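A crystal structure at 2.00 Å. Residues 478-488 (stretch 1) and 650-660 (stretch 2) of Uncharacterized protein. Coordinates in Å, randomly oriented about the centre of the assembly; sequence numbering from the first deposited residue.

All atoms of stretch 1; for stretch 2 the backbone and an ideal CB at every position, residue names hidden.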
ATOM      1  N   ALA A 478       9.187  14.488  15.484  1.00 13.40           N
ATOM      2  CA  ALA A 478      10.161  15.250  16.274  1.00 15.62           C
ATOM      3  C   ALA A 478      11.315  14.376  16.760  1.00 13.79           C
ATOM      4  O   ALA A 478      12.464  14.818  16.768  1.00 14.45           O
ATOM      5  CB  ALA A 478       9.479  15.938  17.449  1.00 14.80           C
ATOM      6  N   LEU A 479      11.011  13.153  17.184  1.00 13.20           N
ATOM      7  CA  LEU A 479      12.054  12.237  17.675  1.00 15.17           C
ATOM      8  C   LEU A 479      13.052  11.837  16.586  1.00 14.08           C
ATOM      9  O   LEU A 479      14.283  11.930  16.770  1.00 14.09           O
ATOM     10  CB  LEU A 479      11.422  10.999  18.328  1.00 16.29           C
ATOM     11  CG  LEU A 479      12.326   9.854  18.787  1.00 15.76           C
ATOM     12  CD1 LEU A 479      13.428  10.359  19.724  1.00 15.44           C
ATOM     13  CD2 LEU A 479      11.472   8.768  19.473  1.00 15.88           C
ATOM     14  N   ILE A 480      12.543  11.415  15.436  1.00 14.11           N
ATOM     15  CA  ILE A 480      13.475  11.032  14.379  1.00 14.65           C
ATOM     16  C   ILE A 480      14.224  12.263  13.821  1.00 15.46           C
ATOM     17  O   ILE A 480      15.389  12.165  13.431  1.00 12.38           O
ATOM     18  CB  ILE A 480      12.798  10.178  13.285  1.00 11.85           C
ATOM     19  CG1 ILE A 480      13.854   9.508  12.407  1.00 11.46           C
ATOM     20  CG2 ILE A 480      11.849  11.014  12.466  1.00 15.82           C
ATOM     21  CD1 ILE A 480      13.299   8.462  11.415  1.00 14.00           C
ATOM     22  N   THR A 481      13.566  13.422  13.826  1.00 13.79           N
ATOM     23  CA  THR A 481      14.259  14.670  13.485  1.00 15.70           C
ATOM     24  C   THR A 481      15.430  14.894  14.447  1.00 15.62           C
ATOM     25  O   THR A 481      16.555  15.171  14.015  1.00 16.15           O
ATOM     26  CB  THR A 481      13.313  15.887  13.564  1.00 17.21           C
ATOM     27  OG1 THR A 481      12.292  15.774  12.560  1.00 17.55           O
ATOM     28  CG2 THR A 481      14.099  17.196  13.338  1.00 15.69           C
ATOM     29  N   ALA A 482      15.157  14.779  15.750  1.00 15.10           N
ATOM     30  CA  ALA A 482      16.199  14.909  16.772  1.00 16.90           C
ATOM     31  C   ALA A 482      17.370  13.971  16.500  1.00 16.37           C
ATOM     32  O   ALA A 482      18.522  14.381  16.598  1.00 15.69           O
ATOM     33  CB  ALA A 482      15.628  14.661  18.172  1.00 14.53           C
ATOM     34  N   TRP A 483      17.081  12.719  16.144  1.00 14.25           N
ATOM     35  CA  TRP A 483      18.144  11.771  15.794  1.00 17.31           C
ATOM     36  C   TRP A 483      18.936  12.194  14.553  1.00 14.53           C
ATOM     37  O   TRP A 483      20.160  12.037  14.510  1.00 14.83           O
ATOM     38  CB  TRP A 483      17.555  10.380  15.571  1.00 16.41           C
ATOM     39  CG  TRP A 483      18.544   9.336  15.114  1.00 13.96           C
ATOM     40  CD1 TRP A 483      19.281   8.501  15.907  1.00 16.24           C
ATOM     41  CD2 TRP A 483      18.855   8.978  13.760  1.00 15.17           C
ATOM     42  NE1 TRP A 483      20.038   7.644  15.122  1.00 15.44           N
ATOM     43  CE2 TRP A 483      19.801   7.927  13.804  1.00 15.59           C
ATOM     44  CE3 TRP A 483      18.442   9.462  12.510  1.00 15.54           C
ATOM     45  CZ2 TRP A 483      20.335   7.351  12.651  1.00 14.81           C
ATOM     46  CZ3 TRP A 483      18.962   8.881  11.368  1.00 15.80           C
ATOM     47  CH2 TRP A 483      19.897   7.834  11.447  1.00 17.53           C
ATOM     48  N   ARG A 484      18.239  12.722  13.547  1.00 15.88           N
ATOM     49  CA  ARG A 484      18.904  13.224  12.340  1.00 15.99           C
ATOM     50  C   ARG A 484      19.778  14.443  12.616  1.00 14.71           C
ATOM     51  O   ARG A 484      20.789  14.622  11.950  1.00 17.94           O
ATOM     52  CB  ARG A 484      17.899  13.575  11.231  1.00 13.05           C
ATOM     53  CG  ARG A 484      17.185  12.391  10.625  1.00 18.45           C
ATOM     54  CD  ARG A 484      15.980  12.841   9.779  1.00 16.95           C
ATOM     55  NE  ARG A 484      15.231  11.653   9.377  1.00 22.15           N
ATOM     56  CZ  ARG A 484      13.920  11.629   9.202  1.00 15.99           C
ATOM     57  NH1 ARG A 484      13.207  12.736   9.364  1.00 16.15           N
ATOM     58  NH2 ARG A 484      13.334  10.502   8.858  1.00 21.54           N
ATOM     59  N   ILE A 485      19.401  15.291  13.573  1.00 14.71           N
ATOM     60  CA  ILE A 485      20.227  16.476  13.847  1.00 16.67           C
ATOM     61  C   ILE A 485      21.666  16.038  14.204  1.00 20.54           C
ATOM     62  O   ILE A 485      22.650  16.689  13.824  1.00 15.95           O
ATOM     63  CB  ILE A 485      19.631  17.374  14.958  1.00 16.02           C
ATOM     64  CG1 ILE A 485      18.332  18.033  14.481  1.00 15.14           C
ATOM     65  CG2 ILE A 485      20.623  18.464  15.378  1.00 16.57           C
ATOM     66  CD1 ILE A 485      17.512  18.630  15.628  1.00 17.97           C
ATOM     67  N   ASP A 486      21.788  14.924  14.922  1.00 17.20           N
ATOM     68  CA  ASP A 486      23.117  14.399  15.200  1.00 19.82           C
ATOM     69  C   ASP A 486      23.678  13.543  14.069  1.00 18.99           C
ATOM     70  O   ASP A 486      24.753  13.838  13.567  1.00 20.89           O
ATOM     71  CB  ASP A 486      23.181  13.654  16.534  1.00 18.39           C
ATOM     72  CG  ASP A 486      24.588  13.243  16.888  1.00 21.66           C
ATOM     73  OD1 ASP A 486      25.001  12.122  16.496  1.00 20.29           O
ATOM     74  OD2 ASP A 486      25.292  14.048  17.543  1.00 18.64           O
ATOM     75  N   ARG A 487      22.966  12.493  13.656  1.00 18.00           N
ATOM     76  CA  ARG A 487      23.530  11.555  12.683  1.00 17.04           C
ATOM     77  C   ARG A 487      23.660  12.087  11.239  1.00 18.05           C
ATOM     78  O   ARG A 487      24.493  11.603  10.483  1.00 16.66           O
ATOM     79  CB  ARG A 487      22.738  10.238  12.669  1.00 15.68           C
ATOM     80  CG  ARG A 487      23.268   9.149  13.610  1.00 17.86           C
ATOM     81  CD  ARG A 487      23.159   9.494  15.108  1.00 19.16           C
ATOM     82  NE  ARG A 487      23.476   8.299  15.902  1.00 19.57           N
ATOM     83  CZ  ARG A 487      24.455   8.218  16.802  1.00 20.60           C
ATOM     84  NH1 ARG A 487      25.227   9.278  17.063  1.00 21.42           N
ATOM     85  NH2 ARG A 487      24.672   7.076  17.430  1.00 13.78           N
ATOM     86  N   TYR A 488      22.828  13.053  10.855  1.00 16.20           N
ATOM     87  CA  TYR A 488      22.874  13.593   9.493  1.00 20.21           C
ATOM     88  C   TYR A 488      23.419  15.012   9.511  1.00 20.56           C
ATOM     89  O   TYR A 488      24.326  15.331   8.752  1.00 19.50           O
ATOM     90  CB  TYR A 488      21.490  13.623   8.832  1.00 14.46           C
ATOM     91  CG  TYR A 488      20.913  12.289   8.405  1.00 14.77           C
ATOM     92  CD1 TYR A 488      21.597  11.095   8.627  1.00 14.21           C
ATOM     93  CD2 TYR A 488      19.679  12.236   7.763  1.00 18.87           C
ATOM     94  CE1 TYR A 488      21.061   9.884   8.235  1.00 19.54           C
ATOM     95  CE2 TYR A 488      19.134  11.041   7.371  1.00 15.99           C
ATOM     96  CZ  TYR A 488      19.830   9.863   7.607  1.00 14.99           C
ATOM     97  OH  TYR A 488      19.305   8.670   7.206  1.00 15.70           O
ATOM     98  N   UNK A 650      19.489   2.575  24.102  1.00 19.23           N
ATOM     99  CA  UNK A 650      18.744   1.573  23.367  1.00 20.24           C
ATOM    100  C   UNK A 650      17.882   2.232  22.283  1.00 18.33           C
ATOM    101  O   UNK A 650      17.772   1.702  21.174  1.00 17.08           O
ATOM    102  CB  UNK A 650      17.875   0.752  24.322  1.00 20.24           C
ATOM    103  N   UNK A 651      17.333   3.412  22.590  1.00 17.20           N
ATOM    104  CA  UNK A 651      16.528   4.170  21.636  1.00 14.36           C
ATOM    105  C   UNK A 651      17.354   4.654  20.431  1.00 18.43           C
ATOM    106  O   UNK A 651      17.003   4.380  19.250  1.00 15.90           O
ATOM    107  CB  UNK A 651      15.885   5.367  22.340  1.00 14.36           C
ATOM    108  N   UNK A 652      18.458   5.356  20.726  1.00 17.17           N
ATOM    109  CA  UNK A 652      19.374   5.805  19.677  1.00 15.72           C
ATOM    110  C   UNK A 652      19.868   4.619  18.827  1.00 16.83           C
ATOM    111  O   UNK A 652      19.941   4.725  17.604  1.00 17.02           O
ATOM    112  CB  UNK A 652      20.563   6.542  20.297  1.00 15.72           C
ATOM    113  N   UNK A 653      20.174   3.491  19.465  1.00 14.35           N
ATOM    114  CA  UNK A 653      20.608   2.298  18.732  1.00 15.56           C
ATOM    115  C   UNK A 653      19.504   1.724  17.840  1.00 15.27           C
ATOM    116  O   UNK A 653      19.787   1.197  16.759  1.00 13.20           O
ATOM    117  CB  UNK A 653      21.080   1.226  19.717  1.00 15.56           C
ATOM    118  N   UNK A 654      18.253   1.817  18.282  1.00 16.09           N
ATOM    119  CA  UNK A 654      17.142   1.412  17.415  1.00 14.89           C
ATOM    120  C   UNK A 654      17.125   2.257  16.147  1.00 15.16           C
ATOM    121  O   UNK A 654      16.983   1.720  15.047  1.00 14.54           O
ATOM    122  CB  UNK A 654      15.807   1.536  18.152  1.00 14.89           C
ATOM    123  N   UNK A 655      17.260   3.577  16.289  1.00 14.37           N
ATOM    124  CA  UNK A 655      17.279   4.413  15.070  1.00 15.80           C
ATOM    125  C   UNK A 655      18.514   4.206  14.199  1.00 15.62           C
ATOM    126  O   UNK A 655      18.422   4.268  12.958  1.00 15.37           O
ATOM    127  CB  UNK A 655      17.192   5.890  15.458  1.00 15.80           C
ATOM    128  N   UNK A 656      19.661   3.986  14.843  1.00 15.34           N
ATOM    129  CA  UNK A 656      20.904   3.653  14.133  1.00 17.43           C
ATOM    130  C   UNK A 656      20.836   2.364  13.304  1.00 16.34           C
ATOM    131  O   UNK A 656      21.189   2.368  12.129  1.00 15.58           O
ATOM    132  CB  UNK A 656      22.044   3.530  15.146  1.00 17.43           C
ATOM    133  N   UNK A 657      20.394   1.267  13.930  1.00 14.16           N
ATOM    134  CA  UNK A 657      20.534  -0.077  13.365  1.00 15.71           C
ATOM    135  C   UNK A 657      19.220  -0.794  12.998  1.00 16.01           C
ATOM    136  O   UNK A 657      19.244  -1.905  12.471  1.00 19.17           O
ATOM    137  CB  UNK A 657      21.299  -0.946  14.365  1.00 15.71           C
ATOM    138  N   UNK A 658      18.075  -0.173  13.266  1.00 18.21           N
ATOM    139  CA  UNK A 658      16.797  -0.818  12.912  1.00 15.30           C
ATOM    140  C   UNK A 658      15.923   0.016  11.972  1.00 15.69           C
ATOM    141  O   UNK A 658      15.369  -0.515  11.011  1.00 17.06           O
ATOM    142  CB  UNK A 658      16.007  -1.120  14.187  1.00 15.30           C
ATOM    143  N   UNK A 659      15.851   1.321  12.231  1.00 14.83           N
ATOM    144  CA  UNK A 659      14.974   2.214  11.490  1.00 14.73           C
ATOM    145  C   UNK A 659      15.593   2.642  10.165  1.00 13.17           C
ATOM    146  O   UNK A 659      16.675   3.251  10.129  1.00 12.78           O
ATOM    147  CB  UNK A 659      14.643   3.446  12.334  1.00 14.73           C
ATOM    148  N   UNK A 660      14.895   2.342   9.076  1.00 11.05           N
ATOM    149  CA  UNK A 660      15.374   2.715   7.739  1.00 13.64           C
ATOM    150  C   UNK A 660      15.003   4.148   7.387  1.00 13.99           C
ATOM    151  O   UNK A 660      14.348   4.836   8.162  1.00 13.47           O
ATOM    152  CB  UNK A 660      14.805   1.762   6.686  1.00 13.64           C
TER

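The helix through 478-487 and the helix through 650-657 cross at 78°, their axes 10.9 Å apart at closest approach.

Position 650 has nothing of stretch 1 within 5.5 Å of its ideal CB, so most helix residues would suit; K650 makes no contact here.

Position 651 points its CB sideways, again with no neighbour within 5.5 Å, but the leucine L479 lies within range of a longer apolar chain. Leucine, isoleucine or methionine would fit. L651 (chi1 t, chi2 p) brings its end nearer, its CD2 4.1 Å from L479 CD1.

At position 652 the CB lies 5.0 Å from both W483 CD1 and R487 NH2. A short chain, apolar or polar, would serve. V652 sets CG1 over one face of the R487 guanidinium, 3.6 Å from R487 NH2, and 4.2 Å from W483 CD1.

Position 653 points away and 654 sideways, neither CB within 5.5 Å of stretch 1, so small or large, polar or apolar helix residues would suit; A653 and L654 make no contact here.

Position 655 points toward stretch 1, its ideal CB 3.4 Å from W483 NE1. Beyond it L479 and I480 offer an apolar surface, which favours a large apolar or aromatic chain. F655 (chi1 m) places CB over the five-membered ring of W483, 3.5 Å from the ring centroid and 13° off its normal, a CH-pi contact. Its ring then extends over L479 and I480: CZ is 3.8 Å from L479 CG, and CE1 is 4.0 Å from I480 CG1. The two aromatic planes meet obliquely, at 36°.

At position 656 the CB points sideways, 4.6 Å from W483 NE1 and 5.0 Å from R487 NH2. An indole NH and a guanidinium converge, so an acceptor is called for: aspartate best answers the charge, while asparagine or glutamate are conceivable. D656 uses both oxygens. OD1 accepts from W483 NE1 at 2.7 Å and from R487 NE at 2.8 Å; OD2 accepts from R487 NH2 at 2.8 Å, completing a two-pronged salt bridge. R487 NH1, meanwhile, bonds D486 OD1 at 2.9 Å, so the guanidinium is held by two carboxylates.

Position 657 points away and 658, where helical phi/psi ends, is out of reach; many residues would do. E657 and Q658 bond elsewhere in the structure.

Position 659, at phi/psi -82/121, turns its CB toward I480 CD1, 5.3 Å off. A beta-branched or other apolar residue suits this extended backbone. V659 puts CG1 4.0 Å from I480 CD1.

Position 660 points away, and polar or apolar chains would do; H660 bonds elsewhere in the structure.

Stretch 2 650-660: KLVALFDEQVH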
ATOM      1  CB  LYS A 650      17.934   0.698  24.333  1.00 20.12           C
ATOM      2  CG  LYS A 650      18.780  -0.365  25.041  1.00 25.32           C
ATOM      3  CD  LYS A 650      19.585  -1.193  24.025  1.00 27.60           C
ATOM      4  CE  LYS A 650      20.207  -2.463  24.643  1.00 39.43           C
ATOM      5  NZ  LYS A 650      20.923  -3.304  23.620  1.00 36.81           N
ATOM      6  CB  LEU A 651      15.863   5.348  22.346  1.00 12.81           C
ATOM      7  CG  LEU A 651      14.934   6.218  21.501  1.00 13.87           C
ATOM      8  CD1 LEU A 651      13.772   5.380  20.939  1.00 14.58           C
ATOM      9  CD2 LEU A 651      14.415   7.404  22.316  1.00 14.23           C
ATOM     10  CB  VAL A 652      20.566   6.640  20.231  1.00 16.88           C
ATOM     11  CG1 VAL A 652      21.530   7.019  19.104  1.00 13.74           C
ATOM     12  CG2 VAL A 652      20.069   7.913  20.900  1.00 16.49           C
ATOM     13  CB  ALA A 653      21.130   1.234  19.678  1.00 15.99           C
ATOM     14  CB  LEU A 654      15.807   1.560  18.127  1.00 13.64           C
ATOM     15  CG  LEU A 654      14.595   1.042  17.340  1.00 17.05           C
ATOM     16  CD1 LEU A 654      14.502  -0.480  17.450  1.00 17.05           C
ATOM     17  CD2 LEU A 654      13.298   1.686  17.839  1.00 15.77           C
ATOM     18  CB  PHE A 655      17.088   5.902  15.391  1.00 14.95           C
ATOM     19  CG  PHE A 655      15.685   6.235  15.815  1.00 15.70           C
ATOM     20  CD1 PHE A 655      14.691   6.430  14.867  1.00 14.26           C
ATOM     21  CD2 PHE A 655      15.357   6.329  17.155  1.00 15.60           C
ATOM     22  CE1 PHE A 655      13.391   6.726  15.243  1.00 13.51           C
ATOM     23  CE2 PHE A 655      14.047   6.621  17.548  1.00 18.36           C
ATOM     24  CZ  PHE A 655      13.066   6.819  16.585  1.00 16.59           C
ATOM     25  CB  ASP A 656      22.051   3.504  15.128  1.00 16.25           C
ATOM     26  CG  ASP A 656      22.630   4.827  15.588  1.00 17.47           C
ATOM     27  OD1 ASP A 656      22.058   5.910  15.321  1.00 16.08           O
ATOM     28  OD2 ASP A 656      23.681   4.771  16.258  1.00 17.88           O
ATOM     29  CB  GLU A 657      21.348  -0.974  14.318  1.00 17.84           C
ATOM     30  CG  GLU A 657      22.775  -0.486  14.582  1.00 17.44           C
ATOM     31  CD  GLU A 657      23.577  -1.470  15.417  1.00 24.48           C
ATOM     32  OE1 GLU A 657      22.968  -2.329  16.094  1.00 25.94           O
ATOM     33  OE2 GLU A 657      24.822  -1.397  15.387  1.00 33.48           O
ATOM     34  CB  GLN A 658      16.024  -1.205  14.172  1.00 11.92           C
ATOM     35  CG  GLN A 658      16.296  -2.657  14.631  1.00 13.18           C
ATOM     36  CD  GLN A 658      17.663  -2.865  15.268  1.00 18.80           C
ATOM     37  OE1 GLN A 658      18.174  -1.994  15.972  1.00 15.44           O
ATOM     38  NE2 GLN A 658      18.258  -4.037  15.030  1.00 18.09           N
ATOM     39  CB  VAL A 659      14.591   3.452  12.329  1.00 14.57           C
ATOM     40  CG1 VAL A 659      13.768   4.451  11.493  1.00 12.83           C
ATOM     41  CG2 VAL A 659      13.808   3.020  13.577  1.00 13.53           C
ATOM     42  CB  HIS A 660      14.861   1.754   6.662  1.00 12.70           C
ATOM     43  CG  HIS A 660      15.445   0.379   6.752  1.00 13.02           C
ATOM     44  ND1 HIS A 660      15.112  -0.506   7.760  1.00 14.42           N
ATOM     45  CD2 HIS A 660      16.343  -0.263   5.966  1.00 16.24           C
ATOM     46  CE1 HIS A 660      15.777  -1.638   7.580  1.00 17.08           C
ATOM     47  NE2 HIS A 660      16.534  -1.513   6.500  1.00 16.09           N
TER
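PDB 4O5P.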